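AlkD2 (Streptococcus mutans, PDB 6M9M) is of unknown function, belongs to the HEAT-like repeat family of DNA glycosylases and binds inosine-5'-monophosphate. Local coordinates at residues R8-F13 with Q48-Q53; E24-T29 with R55-F60; F62-K67 with F95-K100. All blocks are in the same frame, centred on the assembly; numbering follows the deposited sequence.

Interaction 1: R8-F13 with Q48-Q53; sequences RLEKDF and QSDVYQ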
loop_
_atom_site.group_PDB
_atom_site.type_symbol
_atom_site.label_atom_id
_atom_site.label_comp_id
_atom_site.label_asym_id
_atom_site.label_seq_id
_atom_site.Cartn_x
_atom_site.Cartn_y
_atom_site.Cartn_z
ATOM N N ARG A 8 -4.577 -3.389 -26.738
ATOM C CA ARG A 8 -5.961 -2.982 -26.515
ATOM C C ARG A 8 -6.125 -2.260 -25.181
ATOM O O ARG A 8 -6.847 -1.261 -25.099
ATOM C CB ARG A 8 -6.900 -4.188 -26.593
ATOM C CG ARG A 8 -7.117 -4.723 -27.999
ATOM C CD ARG A 8 -8.427 -5.494 -28.104
ATOM N NE ARG A 8 -8.708 -5.904 -29.477
ATOM C CZ ARG A 8 -9.839 -6.482 -29.873
ATOM N NH1 ARG A 8 -10.809 -6.720 -29.000
ATOM N NH2 ARG A 8 -9.999 -6.821 -31.144
ATOM N N LEU A 9 -5.477 -2.756 -24.118
ATOM C CA LEU A 9 -5.524 -2.069 -22.831
ATOM C C LEU A 9 -4.977 -0.651 -22.946
ATOM O O LEU A 9 -5.506 0.280 -22.334
ATOM C CB LEU A 9 -4.733 -2.868 -21.795
ATOM C CG LEU A 9 -5.260 -4.274 -21.496
ATOM C CD1 LEU A 9 -4.265 -4.990 -20.569
ATOM C CD2 LEU A 9 -6.617 -4.224 -20.857
ATOM N N GLU A 10 -3.900 -0.470 -23.711
ATOM C CA GLU A 10 -3.335 0.860 -23.884
ATOM C C GLU A 10 -4.339 1.788 -24.553
ATOM O O GLU A 10 -4.521 2.932 -24.122
ATOM C CB GLU A 10 -2.033 0.759 -24.683
ATOM C CG GLU A 10 -0.911 0.084 -23.877
ATOM C CD GLU A 10 0.374 -0.137 -24.651
ATOM O OE1 GLU A 10 0.347 -0.108 -25.895
ATOM O OE2 GLU A 10 1.420 -0.353 -24.013
ATOM N N LYS A 11 -5.023 1.306 -25.589
ATOM C CA LYS A 11 -6.044 2.122 -26.235
ATOM C C LYS A 11 -7.186 2.428 -25.276
ATOM O O LYS A 11 -7.675 3.563 -25.217
ATOM C CB LYS A 11 -6.568 1.400 -27.470
ATOM C CG LYS A 11 -7.460 2.260 -28.339
ATOM C CD LYS A 11 -7.879 1.523 -29.603
ATOM C CE LYS A 11 -9.190 0.771 -29.420
ATOM N NZ LYS A 11 -10.364 1.689 -29.447
ATOM N N ASP A 12 -7.621 1.427 -24.510
ATOM C CA ASP A 12 -8.766 1.611 -23.627
ATOM C C ASP A 12 -8.461 2.587 -22.484
ATOM O O ASP A 12 -9.346 3.338 -22.056
ATOM C CB ASP A 12 -9.185 0.257 -23.042
ATOM C CG ASP A 12 -9.751 -0.707 -24.081
ATOM O OD1 ASP A 12 -10.083 -0.286 -25.216
ATOM O OD2 ASP A 12 -9.891 -1.909 -23.737
ATOM N N PHE A 13 -7.228 2.588 -21.956
ATOM C CA PHE A 13 -6.952 3.266 -20.699
ATOM C C PHE A 13 -6.127 4.548 -20.802
ATOM O O PHE A 13 -6.054 5.292 -19.814
ATOM C CB PHE A 13 -6.172 2.341 -19.747
ATOM C CG PHE A 13 -6.921 1.113 -19.277
ATOM C CD1 PHE A 13 -8.301 1.054 -19.281
ATOM C CD2 PHE A 13 -6.217 0.020 -18.796
ATOM C CE1 PHE A 13 -8.962 -0.080 -18.829
ATOM C CE2 PHE A 13 -6.875 -1.117 -18.346
ATOM C CZ PHE A 13 -8.250 -1.163 -18.363
ATOM N N GLN A 48 5.412 -3.532 -18.239
ATOM C CA GLN A 48 6.404 -2.850 -19.052
ATOM C C GLN A 48 5.830 -1.750 -19.932
ATOM O O GLN A 48 6.600 -1.026 -20.570
ATOM C CB GLN A 48 7.144 -3.848 -19.917
ATOM C CG GLN A 48 8.135 -4.655 -19.114
ATOM C CD GLN A 48 9.007 -3.771 -18.222
ATOM O OE1 GLN A 48 9.703 -2.877 -18.720
ATOM N NE2 GLN A 48 8.937 -3.994 -16.898
ATOM N N SER A 49 4.518 -1.585 -19.966
ATOM C CA SER A 49 3.921 -0.565 -20.811
ATOM C C SER A 49 4.402 0.825 -20.421
ATOM O O SER A 49 4.579 1.138 -19.242
ATOM C CB SER A 49 2.406 -0.631 -20.658
ATOM O OG SER A 49 1.769 0.379 -21.415
ATOM N N ASP A 50 4.584 1.679 -21.425
ATOM C CA ASP A 50 4.819 3.098 -21.191
ATOM C C ASP A 50 3.520 3.873 -20.959
ATOM O O ASP A 50 3.564 5.097 -20.811
ATOM C CB ASP A 50 5.665 3.723 -22.305
ATOM C CG ASP A 50 5.012 3.668 -23.662
ATOM O OD1 ASP A 50 3.831 3.275 -23.754
ATOM O OD2 ASP A 50 5.702 4.026 -24.647
ATOM N N VAL A 51 2.392 3.179 -20.874
ATOM C CA VAL A 51 1.107 3.779 -20.523
ATOM C C VAL A 51 0.876 3.498 -19.045
ATOM O O VAL A 51 0.649 2.347 -18.654
ATOM C CB VAL A 51 -0.024 3.225 -21.401
ATOM C CG1 VAL A 51 -1.357 3.802 -20.977
ATOM C CG2 VAL A 51 0.265 3.527 -22.882
ATOM N N TYR A 52 0.938 4.534 -18.201
ATOM C CA TYR A 52 0.930 4.277 -16.756
ATOM C C TYR A 52 -0.378 3.624 -16.305
ATOM O O TYR A 52 -0.387 2.849 -15.346
ATOM C CB TYR A 52 1.253 5.538 -15.955
ATOM C CG TYR A 52 0.111 6.527 -15.778
ATOM C CD1 TYR A 52 -0.875 6.317 -14.831
ATOM C CD2 TYR A 52 0.027 7.680 -16.558
ATOM C CE1 TYR A 52 -1.920 7.207 -14.671
ATOM C CE2 TYR A 52 -1.001 8.576 -16.393
ATOM C CZ TYR A 52 -1.974 8.348 -15.451
ATOM O OH TYR A 52 -3.004 9.246 -15.293
ATOM N N GLN A 53 -1.487 3.899 -16.996
ATOM C CA GLN A 53 -2.750 3.272 -16.639
ATOM C C GLN A 53 -2.719 1.762 -16.856
ATOM O O GLN A 53 -3.370 1.020 -16.115
ATOM C CB GLN A 53 -3.896 3.910 -17.428
ATOM C CG GLN A 53 -4.111 5.406 -17.181
ATOM C CD GLN A 53 -3.375 6.295 -18.167
ATOM O OE1 GLN A 53 -2.344 5.908 -18.714
ATOM N NE2 GLN A 53 -3.895 7.505 -18.382
HETATM O O HOH W 1 4.430 0.599 -24.257
#
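E10, near the C-terminal end of helix 2-13, reaches across to S49 and V51 in the turn that leads into helix 52-65. Its CB already lies 4.0 Å from V51 CG2. CG, placed beside the backbone N (chi1 -70°), comes closer to the same methyl, at 3.8 Å, and the two side chains meet at a slant. The chain then runs extended, carrying CD past S49 OG and bringing OE2 to the hydroxyl. S49 OG donates to E10 OE2 at 2.7 Å, approaching on the anti side of the carboxylate and 18° out of its plane. The hydroxyl also accepts from V51 N at 2.9 Å, which closes an ST turn with V51 at the N-cap position of the helix. A water adds a second grip: it donates to E10 OE2 and accepts from the backbone N of D50.

Farther along the helix, F13 meets the bent chain of Q53 with both its CB and its carbonyl oxygen. F13 CB meets Q53 CB at 3.6 Å, and F13 O rests against Q53 CG at 3.3 Å. The amide of Q53 is taken up elsewhere, with NE2 hydrogen-bonded to I16 O, while L9 and F13 turn to R26 of helix 21-32.

E10 OE2 thus has two donors, the hydroxyl and the water. D50 OD1, 4.4 Å from E10 OE2, brings a like charge close, which would tend to raise the proton affinity of E10; its two donors probably offset this. The serine, donating to one segment and accepting within its own, couples the end of helix 2-13 to the start of helix 52-65.

Interaction 2: E24-T29 with R55-F60; sequences EQRALT and RMYAVF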
loop_
_atom_site.group_PDB
_atom_site.type_symbol
_atom_site.label_atom_id
_atom_site.label_comp_id
_atom_site.label_asym_id
_atom_site.label_seq_id
_atom_site.Cartn_x
_atom_site.Cartn_y
_atom_site.Cartn_z
ATOM N N GLU A 24 -8.915 -1.464 -12.164
ATOM C CA GLU A 24 -9.140 -2.487 -11.156
ATOM C C GLU A 24 -10.146 -3.521 -11.632
ATOM O O GLU A 24 -9.918 -4.727 -11.502
ATOM C CB GLU A 24 -9.636 -1.815 -9.874
ATOM C CG GLU A 24 -9.794 -2.778 -8.719
ATOM C CD GLU A 24 -10.378 -2.125 -7.489
ATOM O OE1 GLU A 24 -11.132 -1.132 -7.640
ATOM O OE2 GLU A 24 -10.098 -2.617 -6.375
ATOM N N GLN A 25 -11.286 -3.074 -12.164
ATOM C CA GLN A 25 -12.310 -4.031 -12.568
ATOM C C GLN A 25 -11.837 -4.903 -13.726
ATOM O O GLN A 25 -12.121 -6.103 -13.755
ATOM C CB GLN A 25 -13.614 -3.314 -12.909
ATOM C CG GLN A 25 -14.755 -4.270 -13.232
ATOM C CD GLN A 25 -14.994 -5.305 -12.134
ATOM O OE1 GLN A 25 -15.319 -4.959 -10.996
ATOM N NE2 GLN A 25 -14.817 -6.580 -12.473
ATOM N N ARG A 26 -11.101 -4.330 -14.681
ATOM C CA ARG A 26 -10.575 -5.148 -15.770
ATOM C C ARG A 26 -9.593 -6.189 -15.242
ATOM O O ARG A 26 -9.637 -7.356 -15.646
ATOM C CB ARG A 26 -9.902 -4.252 -16.807
ATOM C CG ARG A 26 -9.635 -4.934 -18.138
ATOM C CD ARG A 26 -10.908 -5.073 -19.000
ATOM N NE ARG A 26 -10.534 -5.393 -20.370
ATOM C CZ ARG A 26 -10.303 -4.496 -21.322
ATOM N NH1 ARG A 26 -10.443 -3.200 -21.079
ATOM N NH2 ARG A 26 -9.952 -4.907 -22.533
ATOM N N ALA A 27 -8.698 -5.790 -14.332
ATOM C CA ALA A 27 -7.767 -6.743 -13.744
ATOM C C ALA A 27 -8.503 -7.854 -12.999
ATOM O O ALA A 27 -8.148 -9.036 -13.120
ATOM C CB ALA A 27 -6.807 -6.011 -12.807
ATOM N N LEU A 28 -9.519 -7.505 -12.206
ATOM C CA LEU A 28 -10.256 -8.527 -11.469
ATOM C C LEU A 28 -10.897 -9.529 -12.421
ATOM O O LEU A 28 -10.820 -10.741 -12.202
ATOM C CB LEU A 28 -11.294 -7.881 -10.563
ATOM C CG LEU A 28 -12.021 -8.864 -9.635
ATOM C CD1 LEU A 28 -11.063 -9.722 -8.810
ATOM C CD2 LEU A 28 -12.923 -8.056 -8.721
ATOM N N THR A 29 -11.556 -9.038 -13.477
ATOM C CA THR A 29 -12.169 -9.919 -14.463
ATOM C C THR A 29 -11.142 -10.850 -15.089
ATOM O O THR A 29 -11.369 -12.060 -15.205
ATOM C CB THR A 29 -12.842 -9.078 -15.548
ATOM O OG1 THR A 29 -13.905 -8.322 -14.960
ATOM C CG2 THR A 29 -13.403 -9.961 -16.659
ATOM N N ARG A 55 0.103 0.034 -16.515
ATOM C CA ARG A 55 0.874 -0.416 -15.364
ATOM C C ARG A 55 0.011 -0.494 -14.108
ATOM O O ARG A 55 0.199 -1.396 -13.290
ATOM C CB ARG A 55 2.096 0.473 -15.139
ATOM C CG ARG A 55 3.041 0.518 -16.326
ATOM C CD ARG A 55 4.446 0.872 -15.924
ATOM N NE ARG A 55 4.576 2.150 -15.226
ATOM C CZ ARG A 55 4.629 3.330 -15.834
ATOM N NH1 ARG A 55 4.520 3.414 -17.156
ATOM N NH2 ARG A 55 4.784 4.434 -15.122
ATOM N N MET A 56 -0.945 0.428 -13.942
ATOM C CA MET A 56 -1.895 0.321 -12.834
ATOM C C MET A 56 -2.652 -0.999 -12.887
ATOM O O MET A 56 -2.742 -1.716 -11.887
ATOM C CB MET A 56 -2.870 1.496 -12.860
ATOM C CG MET A 56 -2.280 2.849 -12.485
ATOM S SD MET A 56 -3.374 4.250 -12.807
ATOM C CE MET A 56 -4.825 3.767 -11.893
ATOM N N TYR A 57 -3.210 -1.324 -14.054
ATOM C CA TYR A 57 -3.860 -2.617 -14.281
ATOM C C TYR A 57 -2.944 -3.770 -13.878
ATOM O O TYR A 57 -3.359 -4.703 -13.181
ATOM C CB TYR A 57 -4.267 -2.684 -15.759
ATOM C CG TYR A 57 -4.577 -4.057 -16.289
ATOM C CD1 TYR A 57 -3.575 -4.841 -16.820
ATOM C CD2 TYR A 57 -5.867 -4.575 -16.254
ATOM C CE1 TYR A 57 -3.833 -6.097 -17.320
ATOM C CE2 TYR A 57 -6.139 -5.841 -16.759
ATOM C CZ TYR A 57 -5.108 -6.601 -17.278
ATOM O OH TYR A 57 -5.317 -7.859 -17.789
ATOM N N ALA A 58 -1.682 -3.714 -14.311
ATOM C CA ALA A 58 -0.736 -4.783 -14.019
ATOM C C ALA A 58 -0.499 -4.935 -12.525
ATOM O O ALA A 58 -0.346 -6.060 -12.029
ATOM C CB ALA A 58 0.591 -4.507 -14.723
ATOM N N VAL A 59 -0.416 -3.816 -11.803
ATOM C CA VAL A 59 -0.177 -3.872 -10.363
ATOM C C VAL A 59 -1.392 -4.421 -9.627
ATOM O O VAL A 59 -1.242 -5.155 -8.642
ATOM C CB VAL A 59 0.326 -2.519 -9.833
ATOM C CG1 VAL A 59 0.529 -2.564 -8.335
ATOM C CG2 VAL A 59 1.635 -2.141 -10.539
ATOM N N PHE A 60 -2.609 -4.104 -10.085
ATOM C CA PHE A 60 -3.769 -4.794 -9.526
ATOM C C PHE A 60 -3.642 -6.306 -9.733
ATOM O O PHE A 60 -3.936 -7.095 -8.827
ATOM C CB PHE A 60 -5.094 -4.271 -10.110
ATOM C CG PHE A 60 -5.551 -2.948 -9.534
ATOM C CD1 PHE A 60 -5.868 -2.839 -8.190
ATOM C CD2 PHE A 60 -5.701 -1.831 -10.339
ATOM C CE1 PHE A 60 -6.299 -1.625 -7.658
ATOM C CE2 PHE A 60 -6.139 -0.624 -9.811
ATOM C CZ PHE A 60 -6.442 -0.524 -8.470
#
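F60 and Y57, one turn apart on helix 52-65, present their rings to E24, R26 and A27 of helix 21-32. The short segments pack with their axes 8.4 Å apart and their N-to-C directions 46° from each other.

The aromatic contacts are of two kinds. E24 lies over one face of F60 in a CH-pi contact, its CB 3.7 Å from the ring centroid and only 14° off the normal. E24 CA stays over the same ring, 3.6 Å from F60 CD2. E24 CG, anti to the backbone N, comes over F60 CE1; the carboxylate plane lies 23° from that of the ring. Y57 is met differently: the carbonyl carbon of R26 sits at the ring edge, 3.8 Å from Y57 CE2, and R26 CG comes to the same carbon.

Apolar packing is centred on A27. Its CB touches F60 CB at 3.6 Å and Y57 CD2 at 3.9 Å, and its small side chain lets the helices come close, with the CA atoms of A27 and Y57 5.7 Å apart.

Two polar ends find partners around the contact. Y57 OH is hydrogen-bonded to D30 OD2, farther along helix 21-32, and the guanidinium of R26 forms a salt bridge with D12 of helix 2-13, so both groups are satisfied beside a largely apolar interface.

Other faces of helix 52-65 pack on helices 36-47 and 85-102, with V59 touching both. Helix 52-65 thus packs on helices that come before and after it in the chain, consistent with the consecutive stacking of helices in the alpha-solenoid built by HEAT-like repeats, here in its N-terminal half.

Interaction 3: F62-K67 with F95-K100; sequences FGYLSK and FDEFCK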
loop_
_atom_site.group_PDB
_atom_site.type_symbol
_atom_site.label_atom_id
_atom_site.label_comp_id
_atom_site.label_asym_id
_atom_site.label_seq_id
_atom_site.Cartn_x
_atom_site.Cartn_y
_atom_site.Cartn_z
ATOM N N PHE A 62 -0.854 -8.040 -10.014
ATOM C CA PHE A 62 0.149 -8.518 -9.075
ATOM C C PHE A 62 -0.476 -8.735 -7.695
ATOM O O PHE A 62 -0.216 -9.741 -7.036
ATOM C CB PHE A 62 1.321 -7.534 -8.942
ATOM C CG PHE A 62 2.223 -7.423 -10.160
ATOM C CD1 PHE A 62 2.515 -8.514 -10.987
ATOM C CD2 PHE A 62 2.830 -6.207 -10.451
ATOM C CE1 PHE A 62 3.389 -8.366 -12.081
ATOM C CE2 PHE A 62 3.671 -6.061 -11.532
ATOM C CZ PHE A 62 3.950 -7.132 -12.353
ATOM N N GLY A 63 -1.295 -7.780 -7.232
ATOM C CA GLY A 63 -1.982 -7.961 -5.967
ATOM C C GLY A 63 -2.789 -9.242 -5.903
ATOM O O GLY A 63 -2.732 -9.992 -4.921
ATOM N N TYR A 64 -3.569 -9.516 -6.955
ATOM C CA TYR A 64 -4.367 -10.739 -6.965
ATOM C C TYR A 64 -3.499 -11.998 -7.006
ATOM O O TYR A 64 -3.922 -13.054 -6.524
ATOM C CB TYR A 64 -5.347 -10.734 -8.146
ATOM C CG TYR A 64 -6.259 -9.530 -8.183
ATOM C CD1 TYR A 64 -6.845 -9.028 -7.035
ATOM C CD2 TYR A 64 -6.487 -8.860 -9.373
ATOM C CE1 TYR A 64 -7.634 -7.881 -7.080
ATOM C CE2 TYR A 64 -7.285 -7.748 -9.435
ATOM C CZ TYR A 64 -7.857 -7.251 -8.300
ATOM O OH TYR A 64 -8.630 -6.118 -8.404
ATOM N N LEU A 65 -2.308 -11.902 -7.592
ATOM C CA LEU A 65 -1.387 -13.012 -7.798
ATOM C C LEU A 65 -0.356 -13.161 -6.687
ATOM O O LEU A 65 0.502 -14.058 -6.763
ATOM C CB LEU A 65 -0.622 -12.776 -9.098
ATOM C CG LEU A 65 -1.397 -12.845 -10.406
ATOM C CD1 LEU A 65 -0.544 -12.178 -11.479
ATOM C CD2 LEU A 65 -1.748 -14.281 -10.772
ATOM N N SER A 66 -0.435 -12.331 -5.651
ATOM C CA SER A 66 0.661 -12.143 -4.713
ATOM C C SER A 66 0.879 -13.295 -3.741
ATOM O O SER A 66 1.852 -13.224 -2.979
ATOM C CB SER A 66 0.473 -10.828 -3.957
ATOM O OG SER A 66 -0.747 -10.802 -3.261
ATOM N N LYS A 67 0.071 -14.354 -3.763
ATOM C CA LYS A 67 0.446 -15.578 -3.055
ATOM C C LYS A 67 1.760 -16.143 -3.584
ATOM O O LYS A 67 2.510 -16.797 -2.843
ATOM C CB LYS A 67 -0.672 -16.618 -3.177
ATOM C CG LYS A 67 -0.431 -17.947 -2.490
ATOM C CD LYS A 67 -1.604 -18.863 -2.772
ATOM C CE LYS A 67 -1.419 -20.245 -2.182
ATOM N NZ LYS A 67 -2.574 -21.135 -2.503
ATOM N N PHE A 95 -0.709 -4.228 -2.082
ATOM C CA PHE A 95 -0.164 -4.760 -0.845
ATOM C C PHE A 95 -1.283 -5.095 0.137
ATOM O O PHE A 95 -1.259 -6.149 0.784
ATOM C CB PHE A 95 0.840 -3.777 -0.224
ATOM C CG PHE A 95 1.476 -4.337 1.008
ATOM C CD1 PHE A 95 2.377 -5.372 0.895
ATOM C CD2 PHE A 95 1.098 -3.919 2.268
ATOM C CE1 PHE A 95 2.920 -5.978 2.006
ATOM C CE2 PHE A 95 1.651 -4.526 3.392
ATOM C CZ PHE A 95 2.555 -5.553 3.258
ATOM N N ASP A 96 -2.285 -4.221 0.255
ATOM C CA ASP A 96 -3.430 -4.544 1.105
ATOM C C ASP A 96 -4.116 -5.813 0.624
ATOM O O ASP A 96 -4.583 -6.620 1.435
ATOM C CB ASP A 96 -4.400 -3.358 1.123
ATOM C CG ASP A 96 -5.477 -3.487 2.164
ATOM O OD1 ASP A 96 -5.175 -3.905 3.294
ATOM O OD2 ASP A 96 -6.628 -3.112 1.854
ATOM N N GLU A 97 -4.203 -5.996 -0.698
ATOM C CA GLU A 97 -4.805 -7.204 -1.266
ATOM C C GLU A 97 -4.044 -8.453 -0.831
ATOM O O GLU A 97 -4.649 -9.470 -0.471
ATOM C CB GLU A 97 -4.855 -7.090 -2.789
ATOM C CG GLU A 97 -5.457 -8.277 -3.507
ATOM C CD GLU A 97 -6.927 -8.450 -3.263
ATOM O OE1 GLU A 97 -7.597 -7.427 -3.017
ATOM O OE2 GLU A 97 -7.412 -9.606 -3.345
ATOM N N PHE A 98 -2.714 -8.412 -0.895
ATOM C CA PHE A 98 -1.919 -9.531 -0.401
ATOM C C PHE A 98 -2.286 -9.852 1.051
ATOM O O PHE A 98 -2.526 -11.016 1.414
ATOM C CB PHE A 98 -0.414 -9.220 -0.470
ATOM C CG PHE A 98 0.395 -10.211 0.311
ATOM C CD1 PHE A 98 0.573 -11.490 -0.163
ATOM C CD2 PHE A 98 0.902 -9.901 1.565
ATOM C CE1 PHE A 98 1.253 -12.437 0.564
ATOM C CE2 PHE A 98 1.571 -10.857 2.301
ATOM C CZ PHE A 98 1.757 -12.122 1.792
ATOM N N CYS A 99 -2.322 -8.815 1.902
ATOM C CA CYS A 99 -2.565 -9.031 3.327
ATOM C C CYS A 99 -3.964 -9.580 3.568
ATOM O O CYS A 99 -4.153 -10.454 4.420
ATOM C CB CYS A 99 -2.356 -7.732 4.103
ATOM S SG CYS A 99 -0.670 -7.108 4.124
ATOM N N LYS A 100 -4.957 -9.063 2.839
ATOM C CA LYS A 100 -6.324 -9.551 2.971
ATOM C C LYS A 100 -6.430 -11.015 2.591
ATOM O O LYS A 100 -7.145 -11.781 3.248
ATOM C CB LYS A 100 -7.225 -8.694 2.065
ATOM C CG LYS A 100 -8.689 -9.078 2.013
ATOM C CD LYS A 100 -9.440 -8.152 1.040
ATOM C CE LYS A 100 -10.921 -8.483 0.985
ATOM N NZ LYS A 100 -11.680 -7.541 0.109
#
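S66 and F98 form the tight end of the contact between the C-terminal end of helix 52-65 and helix 85-102. S66 OG lies 3.2 Å from F98 CB and meets the F98 ring at its edge, in plane, with CD1 3.4 Å from the same OG. This oxygen occupies the crowded position between the backbone N and the carbonyl carbon (chi1 59°), from which it donates to G63 O at 2.7 Å. The bond turns the hydroxyl back onto its own helix, and the same oxygen also lies against CB and CA of F98. It reaches G63 O at a C=O angle of 134°.

G63 keeps the backbones close: its CA and that of E97 are 5.5 Å apart, and G63 O packs on E97 CG at 3.5 Å. With no side chain at G63, the aliphatic part of E97 can lie directly against the helix backbone.

The contact is looser where E97 continues outward. Its chain bends after CG, which brings CD to the edge of Y64. There OE2 lies in the ring plane, 3.8 Å from Y64 CD1, and the carboxylate and ring planes stand 78° apart. Of the touching residues E97 alone is partly exposed; Y64 beside it is buried, as are G63, S66 and F98. With CE2 and OH, Y64 packs on helix 21-32, and its ring meets that of Y31, while F98 touches L72 of helix 69-79.

G63 in the last turns of helix 52-65 and S66 close after it, set against the flank of helix 85-102, join successive layers of the stacked helices in the alpha-solenoid of the HEAT-like repeat fold.

In the fold
All three contacts use helix 52-65, taken in turn from its N-terminal approach to its C-terminal end. Interaction 1 joins it to helix 2-13, interaction 2 to helix 21-32 and interaction 3 to helix 85-102. The centres of interactions 1 and 2 are 11 Å apart, those of 2 and 3 12 Å, and those of 1 and 3 22 Å. Along the chain the segments of interactions 1 and 2 alternate, whereas both close before interaction 3 opens. Interactions 1 and 2 are joined by the D12–R26 salt bridge, and Y64 links interactions 2 and 3. One helix thus ties the N-terminal layers together, with the inosine monophosphate site nearer interactions 1 and 2.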